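Local coordinates for esterase (Thermotoga maritima, PDB 3DOH), which probably hydrolyses carboxylic ester bonds as a thermostable esterase that joins an immunoglobulin-like domain to an alpha/beta-hydrolase domain, at residues 14-20 with 194-198. Residue numbers count along the deposited sequence, not the author numbering.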
ATOM      1  N   LYS A  14     -28.783   6.165 -14.567  1.00 28.68           N
ATOM      2  CA  LYS A  14     -29.423   6.762 -13.431  1.00 28.13           C
ATOM      3  C   LYS A  14     -28.732   8.109 -13.226  1.00 28.37           C
ATOM      4  O   LYS A  14     -27.513   8.241 -13.501  1.00 29.04           O
ATOM      5  CB  LYS A  14     -29.190   5.836 -12.255  1.00 28.15           C
ATOM      6  CG  LYS A  14     -29.877   6.221 -10.980  1.00 30.24           C
ATOM      7  CD  LYS A  14     -29.058   5.720  -9.828  1.00 33.14           C
ATOM      8  CE  LYS A  14     -29.899   5.431  -8.619  1.00 35.64           C
ATOM      9  NZ  LYS A  14     -30.633   4.147  -8.796  1.00 37.13           N
ATOM     10  N   VAL A  15     -29.453   9.116 -12.747  1.00 27.54           N
ATOM     11  CA  VAL A  15     -28.792  10.409 -12.587  1.00 27.71           C
ATOM     12  C   VAL A  15     -28.168  10.503 -11.188  1.00 28.57           C
ATOM     13  O   VAL A  15     -28.895  10.518 -10.158  1.00 28.74           O
ATOM     14  CB  VAL A  15     -29.725  11.629 -12.899  1.00 27.87           C
ATOM     15  CG1 VAL A  15     -28.962  12.949 -12.807  1.00 25.54           C
ATOM     16  CG2 VAL A  15     -30.386  11.486 -14.278  1.00 27.11           C
ATOM     17  N   PHE A  16     -26.830  10.557 -11.157  1.00 28.21           N
ATOM     18  CA  PHE A  16     -26.088  10.663  -9.904  1.00 28.25           C
ATOM     19  C   PHE A  16     -25.692  12.133  -9.655  1.00 29.71           C
ATOM     20  O   PHE A  16     -25.727  12.964 -10.591  1.00 29.84           O
ATOM     21  CB  PHE A  16     -24.848   9.770  -9.926  1.00 26.75           C
ATOM     22  CG  PHE A  16     -25.154   8.315  -9.899  1.00 26.16           C
ATOM     23  CD1 PHE A  16     -25.253   7.588 -11.093  1.00 26.02           C
ATOM     24  CD2 PHE A  16     -25.387   7.655  -8.680  1.00 23.89           C
ATOM     25  CE1 PHE A  16     -25.568   6.221 -11.080  1.00 23.73           C
ATOM     26  CE2 PHE A  16     -25.708   6.307  -8.650  1.00 19.96           C
ATOM     27  CZ  PHE A  16     -25.781   5.576  -9.832  1.00 23.34           C
ATOM     28  N   PRO A  17     -25.290  12.471  -8.404  1.00 30.35           N
ATOM     29  CA  PRO A  17     -25.060  13.894  -8.169  1.00 30.25           C
ATOM     30  C   PRO A  17     -24.181  14.590  -9.224  1.00 30.94           C
ATOM     31  O   PRO A  17     -24.415  15.766  -9.533  1.00 30.81           O
ATOM     32  CB  PRO A  17     -24.454  13.911  -6.762  1.00 30.12           C
ATOM     33  CG  PRO A  17     -25.110  12.714  -6.089  1.00 30.13           C
ATOM     34  CD  PRO A  17     -25.050  11.667  -7.180  1.00 29.94           C
ATOM     35  N   GLU A  18     -23.204  13.886  -9.801  1.00 31.32           N
ATOM     36  CA  GLU A  18     -22.334  14.521 -10.810  1.00 31.89           C
ATOM     37  C   GLU A  18     -22.807  14.237 -12.250  1.00 31.24           C
ATOM     38  O   GLU A  18     -22.057  14.432 -13.218  1.00 31.02           O
ATOM     39  CB  GLU A  18     -20.878  14.105 -10.618  1.00 32.79           C
ATOM     40  CG  GLU A  18     -20.454  13.937  -9.130  1.00 38.45           C
ATOM     41  CD  GLU A  18     -20.352  12.464  -8.668  1.00 47.25           C
ATOM     42  OE1 GLU A  18     -21.373  11.895  -8.129  1.00 48.54           O
ATOM     43  OE2 GLU A  18     -19.234  11.883  -8.859  1.00 50.11           O
ATOM     44  N   GLY A  19     -24.060  13.782 -12.376  1.00 30.05           N
ATOM     45  CA  GLY A  19     -24.670  13.517 -13.659  1.00 28.49           C
ATOM     46  C   GLY A  19     -25.006  12.069 -13.923  1.00 27.82           C
ATOM     47  O   GLY A  19     -24.818  11.197 -13.053  1.00 27.32           O
ATOM     48  N   GLU A  20     -25.495  11.808 -15.131  1.00 27.13           N
ATOM     49  CA  GLU A  20     -26.072  10.517 -15.475  1.00 26.33           C
ATOM     50  C   GLU A  20     -24.986   9.512 -15.833  1.00 26.40           C
ATOM     51  O   GLU A  20     -24.096   9.794 -16.636  1.00 26.26           O
ATOM     52  CB  GLU A  20     -27.056  10.663 -16.637  1.00 25.63           C
ATOM     53  CG  GLU A  20     -27.591   9.342 -17.167  1.00 25.29           C
ATOM     54  CD  GLU A  20     -28.064   9.440 -18.604  1.00 24.57           C
ATOM     55  OE1 GLU A  20     -27.466  10.219 -19.377  1.00 19.60           O
ATOM     56  OE2 GLU A  20     -29.034   8.739 -18.960  1.00 24.81           O
ATOM     57  N   VAL A 194     -31.757  17.452 -17.753  1.00 23.98           N
ATOM     58  CA  VAL A 194     -32.391  16.556 -16.845  1.00 23.09           C
ATOM     59  C   VAL A 194     -31.361  15.470 -16.458  1.00 23.38           C
ATOM     60  O   VAL A 194     -31.592  14.677 -15.556  1.00 25.30           O
ATOM     61  CB  VAL A 194     -33.724  16.063 -17.523  1.00 23.04           C
ATOM     62  CG1 VAL A 194     -33.770  14.564 -17.774  1.00 22.96           C
ATOM     63  CG2 VAL A 194     -34.958  16.585 -16.795  1.00 20.34           C
ATOM     64  N   ALA A 195     -30.207  15.454 -17.105  1.00 21.97           N
ATOM     65  CA  ALA A 195     -29.271  14.389 -16.885  1.00 21.25           C
ATOM     66  C   ALA A 195     -27.931  14.888 -16.336  1.00 21.55           C
ATOM     67  O   ALA A 195     -27.152  14.127 -15.754  1.00 20.80           O
ATOM     68  CB  ALA A 195     -29.056  13.649 -18.154  1.00 21.13           C
ATOM     69  N   GLY A 196     -27.661  16.169 -16.513  1.00 22.05           N
ATOM     70  CA  GLY A 196     -26.368  16.718 -16.113  1.00 22.77           C
ATOM     71  C   GLY A 196     -26.131  16.731 -14.616  1.00 23.73           C
ATOM     72  O   GLY A 196     -24.993  16.657 -14.188  1.00 24.12           O
ATOM     73  N   ASN A 197     -27.201  16.795 -13.818  1.00 24.36           N
ATOM     74  CA  ASN A 197     -27.136  16.755 -12.337  1.00 25.15           C
ATOM     75  C   ASN A 197     -28.520  16.374 -11.755  1.00 25.17           C
ATOM     76  O   ASN A 197     -29.428  16.084 -12.524  1.00 25.78           O
ATOM     77  CB  ASN A 197     -26.656  18.095 -11.808  1.00 24.17           C
ATOM     78  CG  ASN A 197     -27.377  19.247 -12.464  1.00 27.12           C
ATOM     79  OD1 ASN A 197     -26.745  20.171 -13.008  1.00 31.80           O
ATOM     80  ND2 ASN A 197     -28.718  19.213 -12.418  1.00 26.21           N
ATOM     81  N   ARG A 198     -28.688  16.371 -10.435  1.00 25.13           N
ATOM     82  CA  ARG A 198     -29.898  15.839  -9.823  1.00 25.64           C
ATOM     83  C   ARG A 198     -30.944  16.954  -9.697  1.00 25.48           C
ATOM     84  O   ARG A 198     -31.951  16.829  -8.991  1.00 24.94           O
ATOM     85  CB  ARG A 198     -29.585  15.186  -8.459  1.00 25.87           C
ATOM     86  CG  ARG A 198     -29.065  13.701  -8.466  1.00 26.87           C
ATOM     87  CD  ARG A 198     -29.706  12.834  -7.327  1.00 28.47           C
ATOM     88  NE  ARG A 198     -29.847  11.409  -7.707  1.00 39.64           N
ATOM     89  CZ  ARG A 198     -29.141  10.366  -7.192  1.00 45.16           C
ATOM     90  NH1 ARG A 198     -28.213  10.548  -6.227  1.00 46.32           N
ATOM     91  NH2 ARG A 198     -29.354   9.107  -7.638  1.00 43.48           N
TER
HETATM   92  O   HOH W   1     -26.553  17.155  -8.639  1.00 33.41           O
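This is a domain-domain contact: the tip of a beta hairpin from the N-terminal immunoglobulin-like domain packs against residues 194-198 of the alpha/beta-hydrolase domain, around the end of a short, weakly bonded helix. Phe16 to Gly19 form a type I turn, closed by the backbone hydrogen bonds Phe16 N to Gly19 O (2.8 Å) and Gly19 N to Phe16 O (2.6 Å), linking strands 8-16 and 19-29. Val15 points toward 194-198, its CG1 3.2 Å from Asn197 O and its CG2 3.6 Å from Val194 O. Gly19 CA lies 3.2 Å from Gly196 O, so close that a CB would clash with that oxygen; at its backbone angles (115/-176) a CB would also jam against the carbonyl O of Glu18, which by itself calls for glycine. Beside it, Glu20 N lies 2.9 Å from Ala195 O. The Arg198 side chain extends over the hairpin, one guanidinium face covered by Val15 O and Phe16 CA, while NH1 forms a salt bridge with Glu347 of the second subunit. At the turn, a water bridges Pro17 O (2.7 Å) and Arg198 N (2.9 Å).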